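PDB 4BQ2: B-agarase from Saccharophagus degradans, which hydrolyses beta-1,4 linkages of agarose, acting as a family 50 exo-beta-agarase. Local coordinates for residues R244-G249 and D275-P280; W410-L415 and E737-I742; P455-P460 and V518-A523; S525-A530 and S572-A577; H119-P124 and G157-D162. All blocks are in the same frame, centred on the assembly; numbering follows the deposited sequence.

Interactions 1 and 2 are buried and touch each other: R244 of 244-249 reaches the backbone oxygens of G411 and N739. Interaction 1 mixes a buried carboxylate with ring packing and waters, whereas interaction 2 turns on one asparagine amide. Interactions 3 and 4 are partly buried and share helix 519-532, their centres about 12 Å apart. The start of that helix is held by an aspartate and a phenylalanine in interaction 3; its middle packs through aliphatic side chains and a methionine in interaction 4. Interaction 5 stands apart in the CBM-like region. It is partly buried, joins two loops and combines one amide bond with proline-lysine packing.

Interaction 1 (R244-G249 and D275-P280); sequences RSKFGG and DPEGYP
S245 and D275 meet at the tight centre of this contact between two turns. The S245 hydroxyl donates a hydrogen bond to D275 OD2, with OG 2.6 Å from OD2. It comes in nearly along the C-O bond of the carboxylate. The S245 OG sits between the backbone N and the carbonyl carbon (chi1 60°), where it also takes a weak bond from G249 N. The other oxygen, D275 OD1, receives E277 N and Y279 N from opposite faces of the carboxylate plane. These backbone bonds limit how far the carboxylate can turn. The bond from E277 N, two residues on, makes an Asx turn.

Two rings close the packing. P276 CG sits over the centre of one face of the F247 ring, 3.7 Å from its centroid, a CH-pi contact. S245 CB lies over a face of the Y279 ring, 3.6 Å from Y279 CD2. G249 CA also comes within 3.2 Å of P280 O.

The K246 and E277 side is looser and watery. Their chains cross at about a right angle, and K246 NZ stays 4.7 Å from E277 OE2. Water 2 links these charged ends. Water 1 joins K246 N to E277 OE1. Water 3 lies deeper: it accepts from F247 N and donates to D275 OD2 and E277 OE1.

Each segment carries a type I beta turn, S245-G248 and D275-G278. The second belongs to the connection between antiparallel strands 270-274 and 280-287, a beta hairpin whose turn is braced by an Asx turn.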
# COMPACT_ATOMS: atom_id res chain seq x y z
N ARG A 244 -29.57 4.25 -10.10
CA ARG A 244 -28.74 3.05 -10.17
C ARG A 244 -29.63 1.90 -10.66
O ARG A 244 -30.81 1.79 -10.27
CB ARG A 244 -28.14 2.72 -8.80
CG ARG A 244 -27.11 3.74 -8.26
CD ARG A 244 -25.99 4.01 -9.26
NE ARG A 244 -25.06 5.09 -8.87
CZ ARG A 244 -24.19 4.97 -7.87
NH1 ARG A 244 -24.20 3.85 -7.17
NH2 ARG A 244 -23.36 5.94 -7.55
N SER A 245 -29.07 1.04 -11.52
CA SER A 245 -29.77 -0.17 -11.95
C SER A 245 -29.63 -1.21 -10.83
O SER A 245 -28.91 -0.97 -9.86
CB SER A 245 -29.19 -0.68 -13.26
OG SER A 245 -27.80 -0.98 -13.11
N LYS A 246 -30.32 -2.33 -10.95
CA LYS A 246 -30.16 -3.45 -10.01
C LYS A 246 -28.70 -3.70 -9.62
O LYS A 246 -28.38 -3.78 -8.42
CB LYS A 246 -30.78 -4.75 -10.59
CG LYS A 246 -30.56 -6.01 -9.73
CD LYS A 246 -31.06 -7.25 -10.48
CE LYS A 246 -31.04 -8.49 -9.61
NZ LYS A 246 -31.56 -9.65 -10.39
N PHE A 247 -27.83 -3.77 -10.63
CA PHE A 247 -26.41 -4.12 -10.42
C PHE A 247 -25.47 -2.93 -10.23
O PHE A 247 -24.26 -3.07 -10.36
CB PHE A 247 -25.91 -5.03 -11.54
CG PHE A 247 -26.44 -6.43 -11.47
CD1 PHE A 247 -25.83 -7.39 -10.66
CD2 PHE A 247 -27.57 -6.81 -12.23
CE1 PHE A 247 -26.31 -8.70 -10.61
CE2 PHE A 247 -28.07 -8.12 -12.16
CZ PHE A 247 -27.43 -9.08 -11.36
N GLY A 248 -26.02 -1.75 -9.98
CA GLY A 248 -25.20 -0.58 -9.62
C GLY A 248 -24.79 0.26 -10.81
O GLY A 248 -23.97 1.18 -10.69
N GLY A 249 -25.32 -0.12 -11.98
CA GLY A 249 -25.04 0.59 -13.23
C GLY A 249 -25.90 1.83 -13.37
O GLY A 249 -26.68 2.15 -12.46
N ASP A 275 -22.90 -3.68 -16.86
CA ASP A 275 -23.42 -4.61 -15.87
C ASP A 275 -24.19 -5.81 -16.51
O ASP A 275 -24.41 -5.84 -17.72
CB ASP A 275 -24.14 -3.84 -14.76
CG ASP A 275 -25.61 -3.49 -15.08
OD1 ASP A 275 -26.17 -3.98 -16.09
OD2 ASP A 275 -26.19 -2.72 -14.29
N PRO A 276 -24.52 -6.85 -15.73
CA PRO A 276 -25.17 -8.04 -16.33
C PRO A 276 -26.47 -7.75 -17.15
O PRO A 276 -26.89 -8.59 -17.96
CB PRO A 276 -25.55 -8.87 -15.09
CG PRO A 276 -24.49 -8.51 -14.06
CD PRO A 276 -24.24 -7.03 -14.29
N GLU A 277 -27.11 -6.62 -16.90
CA GLU A 277 -28.33 -6.22 -17.63
C GLU A 277 -28.07 -5.23 -18.77
O GLU A 277 -29.01 -4.81 -19.47
CB GLU A 277 -29.33 -5.63 -16.66
CG GLU A 277 -29.71 -6.58 -15.57
CD GLU A 277 -30.83 -6.05 -14.70
OE1 GLU A 277 -30.93 -4.82 -14.47
OE2 GLU A 277 -31.61 -6.90 -14.24
N GLY A 278 -26.81 -4.82 -18.93
CA GLY A 278 -26.45 -3.99 -20.08
C GLY A 278 -26.29 -2.51 -19.77
O GLY A 278 -26.13 -1.69 -20.70
N TYR A 279 -26.32 -2.14 -18.49
CA TYR A 279 -26.20 -0.70 -18.11
C TYR A 279 -24.76 -0.34 -17.92
O TYR A 279 -23.98 -1.18 -17.40
CB TYR A 279 -27.00 -0.37 -16.85
CG TYR A 279 -28.47 -0.59 -17.02
CD1 TYR A 279 -29.28 0.42 -17.56
CD2 TYR A 279 -29.06 -1.80 -16.66
CE1 TYR A 279 -30.64 0.21 -17.74
CE2 TYR A 279 -30.44 -2.01 -16.83
CZ TYR A 279 -31.21 -1.00 -17.37
OH TYR A 279 -32.56 -1.22 -17.54
N PRO A 280 -24.35 0.86 -18.36
CA PRO A 280 -22.95 1.22 -18.20
C PRO A 280 -22.60 1.19 -16.71
O PRO A 280 -23.44 1.53 -15.87
CB PRO A 280 -22.87 2.65 -18.76
CG PRO A 280 -24.06 2.78 -19.68
CD PRO A 280 -25.12 1.89 -19.10
O HOH W 1 -32.10 -2.89 -13.18
O HOH W 2 -31.18 -9.32 -13.62
O HOH W 3 -28.52 -3.86 -13.39

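Interaction 2 (W410-L415 and E737-I742); sequences WGFTSL and EVNAKI
W410 accepts the hydrogen bond of this contact through its backbone oxygen. N739 ND2 lies 2.9 Å from W410 O, and the N-H points almost straight at it, at 167°. The oxygen lies close to the amide plane of N739, while the nitrogen is tilted from the carbonyl plane of W410.

G411 follows with positive phi. It ends helix 394-410 in a Schellman motif. N739 packs directly on its backbone, with CB 3.3 Å from G411 O.

F412 comes next. Its ring offers one face to the same amide nitrogen, with N739 ND2 3.3 Å from F412 CD1. The nitrogen lies toward the rim, and the ring and amide planes are 75° apart. N739 CG is anti to its carbonyl carbon (chi1 -74°), which sends the amide in between the G411 backbone and the F412 ring. Its OD1 is bonded to T284 OG1, so both ends of this buried amide are used.

T413 closes the contact. Its CG2 meets I742 CD1 tip to tip at 3.9 Å, while OG1 bonds to F282 O.

The contact thus joins the end of helix 394-410 to the end of helix 729-739 and the start of helix 742-746, beside strand 280-287, with Y680 of helix 673-688 against F412.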
# COMPACT_ATOMS: atom_id res chain seq x y z
N TRP A 410 -23.44 5.38 0.67
CA TRP A 410 -22.26 6.20 0.35
C TRP A 410 -22.05 6.24 -1.16
O TRP A 410 -21.19 6.98 -1.64
CB TRP A 410 -21.02 5.60 1.02
CG TRP A 410 -21.07 5.58 2.53
CD1 TRP A 410 -21.97 6.22 3.35
CD2 TRP A 410 -20.14 4.92 3.37
NE1 TRP A 410 -21.66 5.97 4.67
CE2 TRP A 410 -20.53 5.17 4.70
CE3 TRP A 410 -19.00 4.13 3.12
CZ2 TRP A 410 -19.84 4.64 5.79
CZ3 TRP A 410 -18.31 3.59 4.21
CH2 TRP A 410 -18.71 3.89 5.53
N GLY A 411 -22.85 5.45 -1.87
CA GLY A 411 -22.92 5.50 -3.34
C GLY A 411 -21.92 4.61 -4.07
O GLY A 411 -21.80 4.68 -5.31
N PHE A 412 -21.23 3.76 -3.33
CA PHE A 412 -20.25 2.88 -3.95
C PHE A 412 -20.93 1.83 -4.77
O PHE A 412 -21.99 1.33 -4.38
CB PHE A 412 -19.39 2.22 -2.91
CG PHE A 412 -18.36 3.12 -2.31
CD1 PHE A 412 -17.39 3.70 -3.11
CD2 PHE A 412 -18.37 3.40 -0.94
CE1 PHE A 412 -16.41 4.54 -2.59
CE2 PHE A 412 -17.38 4.23 -0.40
CZ PHE A 412 -16.42 4.81 -1.22
N THR A 413 -20.34 1.50 -5.91
CA THR A 413 -21.01 0.58 -6.81
C THR A 413 -20.54 -0.86 -6.57
O THR A 413 -21.08 -1.80 -7.18
CB THR A 413 -20.79 0.97 -8.27
OG1 THR A 413 -19.40 0.97 -8.55
CG2 THR A 413 -21.39 2.35 -8.61
N SER A 414 -19.56 -1.06 -5.67
CA SER A 414 -19.05 -2.40 -5.39
C SER A 414 -18.43 -2.51 -4.02
O SER A 414 -18.12 -1.49 -3.41
CB SER A 414 -17.94 -2.75 -6.40
OG SER A 414 -16.82 -1.89 -6.28
N LEU A 415 -18.23 -3.77 -3.59
CA LEU A 415 -17.25 -4.20 -2.56
C LEU A 415 -15.98 -4.57 -3.29
O LEU A 415 -16.02 -5.28 -4.30
CB LEU A 415 -17.78 -5.43 -1.81
CG LEU A 415 -19.24 -5.31 -1.31
CD1 LEU A 415 -19.78 -6.61 -0.68
CD2 LEU A 415 -19.41 -4.15 -0.35
N GLU A 737 -19.95 12.64 -2.88
CA GLU A 737 -19.80 13.68 -3.91
C GLU A 737 -19.30 13.09 -5.22
O GLU A 737 -19.80 13.42 -6.32
CB GLU A 737 -18.83 14.78 -3.42
CG GLU A 737 -19.43 15.69 -2.33
CD GLU A 737 -20.33 16.82 -2.89
OE1 GLU A 737 -20.03 17.30 -4.01
OE2 GLU A 737 -21.31 17.25 -2.22
N VAL A 738 -18.30 12.21 -5.12
CA VAL A 738 -17.73 11.56 -6.30
C VAL A 738 -18.73 10.57 -6.89
O VAL A 738 -18.95 10.54 -8.13
CB VAL A 738 -16.43 10.81 -5.91
CG1 VAL A 738 -15.99 9.86 -7.05
CG2 VAL A 738 -15.31 11.82 -5.60
N ASN A 739 -19.31 9.74 -6.01
CA ASN A 739 -20.21 8.69 -6.48
C ASN A 739 -21.50 9.24 -7.11
O ASN A 739 -22.11 8.59 -7.98
CB ASN A 739 -20.55 7.73 -5.33
CG ASN A 739 -19.39 6.81 -4.98
OD1 ASN A 739 -18.50 6.57 -5.81
ND2 ASN A 739 -19.38 6.29 -3.74
N ALA A 740 -21.93 10.42 -6.68
CA ALA A 740 -23.14 11.01 -7.27
C ALA A 740 -22.89 11.50 -8.71
O ALA A 740 -23.85 11.73 -9.45
CB ALA A 740 -23.74 12.11 -6.38
N LYS A 741 -21.62 11.59 -9.12
CA LYS A 741 -21.28 12.12 -10.42
C LYS A 741 -20.43 11.22 -11.34
O LYS A 741 -20.12 11.62 -12.47
CB LYS A 741 -20.60 13.49 -10.25
CG LYS A 741 -19.11 13.43 -9.91
CD LYS A 741 -18.68 14.82 -9.46
CE LYS A 741 -17.23 15.07 -9.79
NZ LYS A 741 -16.75 16.36 -9.19
N ILE A 742 -20.04 10.02 -10.88
CA ILE A 742 -19.22 9.15 -11.71
C ILE A 742 -19.86 8.93 -13.10
O ILE A 742 -19.15 8.90 -14.09
CB ILE A 742 -18.89 7.76 -11.05
CG1 ILE A 742 -20.15 7.05 -10.54
CG2 ILE A 742 -17.81 7.90 -9.97
CD1 ILE A 742 -19.88 5.68 -9.90

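Interaction 3 (P455-P460 and V518-A523)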
# COMPACT_ATOMS: atom_id res chain seq x y z
N PRO A 455 7.09 -17.01 -8.54
CA PRO A 455 6.83 -18.37 -8.93
C PRO A 455 7.60 -18.77 -10.18
O PRO A 455 7.81 -17.93 -11.06
CB PRO A 455 5.32 -18.37 -9.24
CG PRO A 455 5.04 -16.96 -9.70
CD PRO A 455 5.93 -16.13 -8.80
N ASP A 456 8.01 -20.02 -10.26
CA ASP A 456 8.52 -20.55 -11.53
C ASP A 456 7.32 -21.00 -12.35
O ASP A 456 6.81 -22.09 -12.16
CB ASP A 456 9.48 -21.74 -11.36
CG ASP A 456 10.16 -22.10 -12.68
OD1 ASP A 456 9.47 -21.97 -13.72
OD2 ASP A 456 11.37 -22.47 -12.69
N VAL A 457 6.88 -20.12 -13.24
CA VAL A 457 5.63 -20.28 -13.95
C VAL A 457 5.72 -21.33 -15.04
O VAL A 457 4.71 -21.64 -15.67
CB VAL A 457 5.18 -18.93 -14.54
CG1 VAL A 457 4.87 -17.96 -13.41
CG2 VAL A 457 6.28 -18.33 -15.45
N PHE A 458 6.93 -21.84 -15.29
CA PHE A 458 7.11 -22.96 -16.23
C PHE A 458 7.09 -24.34 -15.54
O PHE A 458 7.04 -25.37 -16.21
CB PHE A 458 8.41 -22.74 -17.04
CG PHE A 458 8.31 -21.66 -18.08
CD1 PHE A 458 7.80 -21.94 -19.35
CD2 PHE A 458 8.71 -20.37 -17.80
CE1 PHE A 458 7.69 -20.94 -20.32
CE2 PHE A 458 8.59 -19.38 -18.75
CZ PHE A 458 8.09 -19.66 -20.01
N ASP A 459 7.15 -24.35 -14.21
CA ASP A 459 6.99 -25.57 -13.43
C ASP A 459 5.51 -26.04 -13.55
O ASP A 459 4.59 -25.25 -13.30
CB ASP A 459 7.41 -25.30 -11.98
CG ASP A 459 7.26 -26.52 -11.06
OD1 ASP A 459 6.83 -27.60 -11.52
OD2 ASP A 459 7.54 -26.36 -9.85
N PRO A 460 5.29 -27.30 -13.98
CA PRO A 460 3.89 -27.77 -14.09
C PRO A 460 3.07 -27.62 -12.79
O PRO A 460 1.87 -27.34 -12.84
CB PRO A 460 4.05 -29.25 -14.49
CG PRO A 460 5.35 -29.25 -15.30
CD PRO A 460 6.25 -28.28 -14.56
N VAL A 518 15.33 -26.24 -13.15
CA VAL A 518 14.81 -24.84 -13.14
C VAL A 518 14.06 -24.58 -14.45
O VAL A 518 14.64 -24.13 -15.46
CB VAL A 518 15.92 -23.78 -12.91
CG1 VAL A 518 15.36 -22.38 -12.66
CG2 VAL A 518 16.78 -24.16 -11.70
N PRO A 519 12.76 -24.91 -14.46
CA PRO A 519 11.97 -24.80 -15.69
C PRO A 519 12.05 -23.44 -16.38
O PRO A 519 12.17 -23.39 -17.60
CB PRO A 519 10.55 -25.09 -15.20
CG PRO A 519 10.78 -26.13 -14.15
CD PRO A 519 12.03 -25.68 -13.42
N THR A 520 12.00 -22.34 -15.61
CA THR A 520 12.05 -20.99 -16.22
C THR A 520 13.44 -20.77 -16.87
O THR A 520 13.56 -20.14 -17.92
CB THR A 520 11.71 -19.88 -15.17
OG1 THR A 520 10.30 -19.92 -14.84
CG2 THR A 520 12.03 -18.52 -15.70
N ARG A 521 14.48 -21.30 -16.25
CA ARG A 521 15.85 -21.20 -16.83
C ARG A 521 15.93 -22.03 -18.12
O ARG A 521 16.52 -21.58 -19.12
CB ARG A 521 16.93 -21.60 -15.82
CG ARG A 521 18.39 -21.50 -16.33
CD ARG A 521 18.72 -20.15 -16.92
NE ARG A 521 20.17 -19.84 -16.94
CZ ARG A 521 21.06 -20.33 -17.81
NH1 ARG A 521 20.71 -21.23 -18.70
NH2 ARG A 521 22.32 -19.94 -17.75
N GLN A 522 15.30 -23.20 -18.12
CA GLN A 522 15.23 -24.00 -19.36
C GLN A 522 14.51 -23.21 -20.46
O GLN A 522 14.96 -23.21 -21.63
CB GLN A 522 14.53 -25.34 -19.12
CG GLN A 522 15.30 -26.26 -18.17
CD GLN A 522 14.42 -27.30 -17.51
OE1 GLN A 522 13.35 -27.63 -18.01
NE2 GLN A 522 14.86 -27.84 -16.38
N ALA A 523 13.41 -22.56 -20.10
CA ALA A 523 12.70 -21.75 -21.09
C ALA A 523 13.61 -20.62 -21.60
O ALA A 523 13.65 -20.38 -22.80
CB ALA A 523 11.42 -21.16 -20.49
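D456 CG is anti to the backbone N (chi1 -170°), which carries the carboxylate across to the start of helix 519-532. T520 OG1 is anti to its carbonyl carbon (chi1 -71°) and faces that carboxylate. The motif on the D456 side is an Asx turn within a type I beta turn, D456-D459. It lies just before helix 460-477, in the region related to the beta-galactosidase family.

The two carboxylate oxygens share the work. D456 OD2 accepts from T520 N at 3.0 Å through its syn lone pair, in a bond of 167°. D456 OD1 takes the T520 hydroxyl, with T520 OG1 2.5 Å from D456 OD1, a very short distance that may not be exact. OD1 also receives F458 N, 3.0 Å away, which arrives nearly along the C-O direction and makes the Asx turn. One carboxylate therefore ties its own turn to the first turn of the helix. Bonds to both oxygens would limit its rotation.

P519 adds apolar packing: its CB lies 3.7 Å from F458 CB. D459 OD2 bonds to K442 N, and its OD1 caps helix 460-477 through E461 N. Helix 565-593 borders the contact, with Y578 against V457 and T520.

The F458 ring crosses T520 at about a right angle, with T520 OG1 at its edge. Over the centre of one face sits the methyl of A523, a CH-pi contact with CB 3.6 Å from the ring centroid.

Interaction 4 (S525-A530 and S572-A577)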
# COMPACT_ATOMS: atom_id res chain seq x y z
N SER A 525 16.90 -20.39 -21.65
CA SER A 525 17.95 -21.03 -22.46
C SER A 525 17.49 -21.37 -23.88
O SER A 525 18.20 -21.07 -24.86
CB SER A 525 18.44 -22.28 -21.75
OG SER A 525 19.48 -22.89 -22.49
N LYS A 526 16.27 -21.91 -24.01
CA LYS A 526 15.67 -22.21 -25.33
C LYS A 526 15.52 -20.98 -26.21
O LYS A 526 15.80 -21.02 -27.43
CB LYS A 526 14.29 -22.88 -25.19
CG LYS A 526 14.26 -24.27 -24.59
CD LYS A 526 12.88 -24.91 -24.80
CE LYS A 526 12.64 -26.10 -23.87
NZ LYS A 526 12.47 -25.69 -22.44
N LEU A 527 15.03 -19.89 -25.62
CA LEU A 527 14.83 -18.67 -26.36
C LEU A 527 16.13 -18.10 -26.87
O LEU A 527 16.18 -17.56 -27.97
CB LEU A 527 14.10 -17.62 -25.51
CG LEU A 527 12.61 -17.91 -25.25
CD1 LEU A 527 12.13 -17.02 -24.11
CD2 LEU A 527 11.74 -17.73 -26.50
N LEU A 528 17.18 -18.17 -26.05
CA LEU A 528 18.49 -17.61 -26.43
C LEU A 528 19.20 -18.50 -27.45
O LEU A 528 19.91 -17.99 -28.34
CB LEU A 528 19.37 -17.40 -25.20
CG LEU A 528 18.97 -16.27 -24.25
CD1 LEU A 528 19.64 -16.54 -22.92
CD2 LEU A 528 19.40 -14.91 -24.79
N LYS A 529 19.00 -19.81 -27.33
CA LYS A 529 19.45 -20.71 -28.39
C LYS A 529 18.79 -20.44 -29.73
O LYS A 529 19.46 -20.47 -30.76
CB LYS A 529 19.31 -22.17 -27.99
CG LYS A 529 20.40 -22.59 -27.02
CD LYS A 529 20.03 -23.86 -26.31
CE LYS A 529 20.97 -24.09 -25.15
NZ LYS A 529 20.61 -25.33 -24.42
N ALA A 530 17.48 -20.16 -29.72
CA ALA A 530 16.79 -19.88 -30.96
C ALA A 530 17.26 -18.53 -31.52
O ALA A 530 17.36 -18.39 -32.73
CB ALA A 530 15.27 -19.90 -30.78
N SER A 572 14.97 -8.03 -21.81
CA SER A 572 13.61 -7.64 -22.21
C SER A 572 12.83 -8.85 -22.76
O SER A 572 11.70 -9.11 -22.34
CB SER A 572 13.61 -6.51 -23.23
OG SER A 572 12.27 -6.09 -23.50
N MET A 573 13.46 -9.59 -23.67
CA MET A 573 12.85 -10.78 -24.26
C MET A 573 12.50 -11.84 -23.19
O MET A 573 11.42 -12.45 -23.23
CB MET A 573 13.80 -11.37 -25.33
CG MET A 573 13.44 -12.79 -25.75
SD MET A 573 14.53 -13.43 -27.04
CE MET A 573 15.85 -14.08 -26.00
N LEU A 574 13.43 -12.07 -22.26
CA LEU A 574 13.26 -13.07 -21.20
C LEU A 574 12.17 -12.66 -20.18
O LEU A 574 11.38 -13.51 -19.72
CB LEU A 574 14.58 -13.32 -20.46
CG LEU A 574 15.74 -13.81 -21.35
CD1 LEU A 574 16.99 -14.06 -20.53
CD2 LEU A 574 15.35 -15.03 -22.17
N LEU A 575 12.15 -11.37 -19.84
CA LEU A 575 11.11 -10.85 -18.95
C LEU A 575 9.73 -10.99 -19.60
O LEU A 575 8.78 -11.39 -18.94
CB LEU A 575 11.37 -9.38 -18.52
CG LEU A 575 10.46 -8.84 -17.38
CD1 LEU A 575 10.45 -9.79 -16.17
CD2 LEU A 575 10.83 -7.44 -16.95
N SER A 576 9.63 -10.67 -20.90
CA SER A 576 8.39 -10.80 -21.61
C SER A 576 7.93 -12.22 -21.58
O SER A 576 6.76 -12.47 -21.30
CB SER A 576 8.51 -10.32 -23.07
OG SER A 576 8.53 -8.91 -23.12
N ALA A 577 8.84 -13.16 -21.84
CA ALA A 577 8.44 -14.56 -21.89
C ALA A 577 7.98 -15.08 -20.53
O ALA A 577 6.98 -15.83 -20.43
CB ALA A 577 9.56 -15.41 -22.48
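L527 and L528 of helix 519-532 make an apolar helix-helix contact with M573, L574 and A577 of helix 565-593, in the helical part of the region related to the beta-galactosidase family. No hydrogen bond crosses it. The short helix segments run in roughly opposite senses, with their axes at 135°. The axes come within 10.5 Å of each other, so side chains and not backbones fill the interface.

M573 reaches across to both leucines. Its CG is anti to the backbone N (chi1 165°), and the chain bends at its last torsion (chi3 86°). This bend lays the terminal methyl against the pair. M573 CE is 3.8 Å from L528 CD2, and it is 4.0 Å from L527 CB. The L528 and M573 chains pass at a slant.

L574 adds a looser layer. Its CD1 lies 4.3 Å from L528 CD1, and its CD2 is equally far from L527 CD1. L511 of helix 505-511 touches both L528 and L574, which covers this buried side. F552 also packs on L528. Polar groups lie to the flanks: K529 forms a salt bridge with D553, and S572 bonds to E612.

The tightest point lies on the partly exposed side. There L527 CD1 presses on the methyl of A577, with CD1 3.4 Å from CB, closer than usual for two carbons.

Interaction 5 (H119-P124 and G157-D162); sequences HDLEVP and GVKNLD
L121 and N160 form the one hydrogen bond across this contact. N160 ND2 donates to L121 O at 3.0 Å, in a nearly straight bond of 166°. L121 O is almost coplanar with the N160 amide, but the donor stands tilted from the carbonyl plane of L121. With chi1 at -64°, the N160 amide points away from its own carbonyl carbon and reaches toward the short 3-10 segment 120-121.

Van der Waals packing adds to this bond. P124 CB presses on K159 CB at 3.3 Å, tighter than usual for two carbons. K159 CG lies 3.5 Å from P124 CB; the bend at chi2 (93°) then keeps CD 3.9 Å from the same P124 CB. P124 CG meets N160 instead, 3.8 Å from ND2, the two side chains crossing at about a right angle. L121 CD1 rests against the backbone, 3.6 Å from K159 O.

The charge of K159 is met elsewhere. Its NZ forms a salt bridge with D125 and a hydrogen bond with N133 O.

The contact joins the loop after strand 110-115 to the loop after strand 150-155. These two strands pair in parallel, so it ties together two connections of the beta-rich, CBM-like agarase domain.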
# COMPACT_ATOMS: atom_id res chain seq x y z
N HIS A 119 17.99 7.22 19.79
CA HIS A 119 16.62 6.87 20.16
C HIS A 119 16.16 5.62 19.43
O HIS A 119 16.87 4.60 19.44
CB HIS A 119 15.69 8.08 19.97
CG HIS A 119 16.02 9.24 20.86
ND1 HIS A 119 15.07 10.17 21.26
CD2 HIS A 119 17.18 9.61 21.45
CE1 HIS A 119 15.66 11.08 22.03
NE2 HIS A 119 16.93 10.75 22.17
N ASP A 120 15.02 5.68 18.76
CA ASP A 120 14.51 4.49 18.10
C ASP A 120 15.20 4.15 16.79
O ASP A 120 14.77 3.23 16.08
CB ASP A 120 12.97 4.49 17.98
CG ASP A 120 12.41 5.77 17.31
OD1 ASP A 120 13.15 6.76 17.08
OD2 ASP A 120 11.17 5.79 17.05
N LEU A 121 16.27 4.88 16.45
CA LEU A 121 17.16 4.46 15.36
C LEU A 121 18.22 3.46 15.80
O LEU A 121 18.69 2.70 14.97
CB LEU A 121 17.83 5.65 14.64
CG LEU A 121 16.95 6.71 13.94
CD1 LEU A 121 17.84 7.69 13.17
CD2 LEU A 121 15.91 6.11 13.00
N GLU A 122 18.55 3.43 17.09
CA GLU A 122 19.71 2.68 17.59
C GLU A 122 19.66 1.17 17.34
O GLU A 122 20.57 0.61 16.74
CB GLU A 122 19.97 2.97 19.07
CG GLU A 122 20.35 4.41 19.33
CD GLU A 122 21.50 4.52 20.30
OE1 GLU A 122 21.32 4.12 21.47
OE2 GLU A 122 22.58 4.99 19.89
N VAL A 123 18.62 0.51 17.83
CA VAL A 123 18.30 -0.82 17.34
C VAL A 123 17.13 -0.54 16.38
O VAL A 123 16.00 -0.41 16.82
CB VAL A 123 17.97 -1.83 18.47
CG1 VAL A 123 17.49 -3.17 17.91
CG2 VAL A 123 19.19 -2.03 19.38
N PRO A 124 17.43 -0.40 15.07
CA PRO A 124 16.51 0.26 14.13
C PRO A 124 15.28 -0.57 13.74
O PRO A 124 14.21 -0.01 13.50
CB PRO A 124 17.38 0.50 12.89
CG PRO A 124 18.41 -0.59 12.93
CD PRO A 124 18.62 -0.96 14.38
N GLY A 157 13.84 2.70 3.94
CA GLY A 157 15.22 2.97 3.60
C GLY A 157 16.16 2.61 4.75
O GLY A 157 15.84 1.77 5.62
N VAL A 158 17.31 3.27 4.77
CA VAL A 158 18.36 2.91 5.73
C VAL A 158 18.21 3.73 7.02
O VAL A 158 18.21 4.97 6.97
CB VAL A 158 19.79 3.08 5.13
CG1 VAL A 158 20.84 2.82 6.20
CG2 VAL A 158 19.99 2.13 3.96
N LYS A 159 18.07 3.05 8.16
CA LYS A 159 17.88 3.74 9.45
C LYS A 159 19.13 4.46 9.98
O LYS A 159 19.04 5.50 10.64
CB LYS A 159 17.36 2.77 10.51
CG LYS A 159 15.83 2.60 10.49
CD LYS A 159 15.39 1.41 9.64
CE LYS A 159 13.92 1.04 9.92
NZ LYS A 159 13.58 -0.30 9.32
N ASN A 160 20.30 3.88 9.71
CA ASN A 160 21.55 4.49 10.14
C ASN A 160 22.49 4.77 8.99
O ASN A 160 23.22 3.87 8.53
CB ASN A 160 22.19 3.64 11.22
CG ASN A 160 21.33 3.58 12.46
OD1 ASN A 160 21.17 4.58 13.17
ND2 ASN A 160 20.68 2.44 12.68
N LEU A 161 22.44 6.02 8.54
CA LEU A 161 23.28 6.53 7.47
C LEU A 161 24.72 6.74 7.98
O LEU A 161 24.93 6.78 9.19
CB LEU A 161 22.73 7.86 6.93
CG LEU A 161 21.38 7.83 6.19
CD1 LEU A 161 21.07 9.20 5.62
CD2 LEU A 161 21.35 6.76 5.09
N ASP A 162 25.66 6.89 7.05
CA ASP A 162 27.05 7.28 7.39
C ASP A 162 27.09 8.79 7.60
O ASP A 162 27.28 9.56 6.66
CB ASP A 162 28.01 6.84 6.26
CG ASP A 162 29.48 7.20 6.53
OD1 ASP A 162 29.83 7.72 7.62
OD2 ASP A 162 30.28 6.95 5.62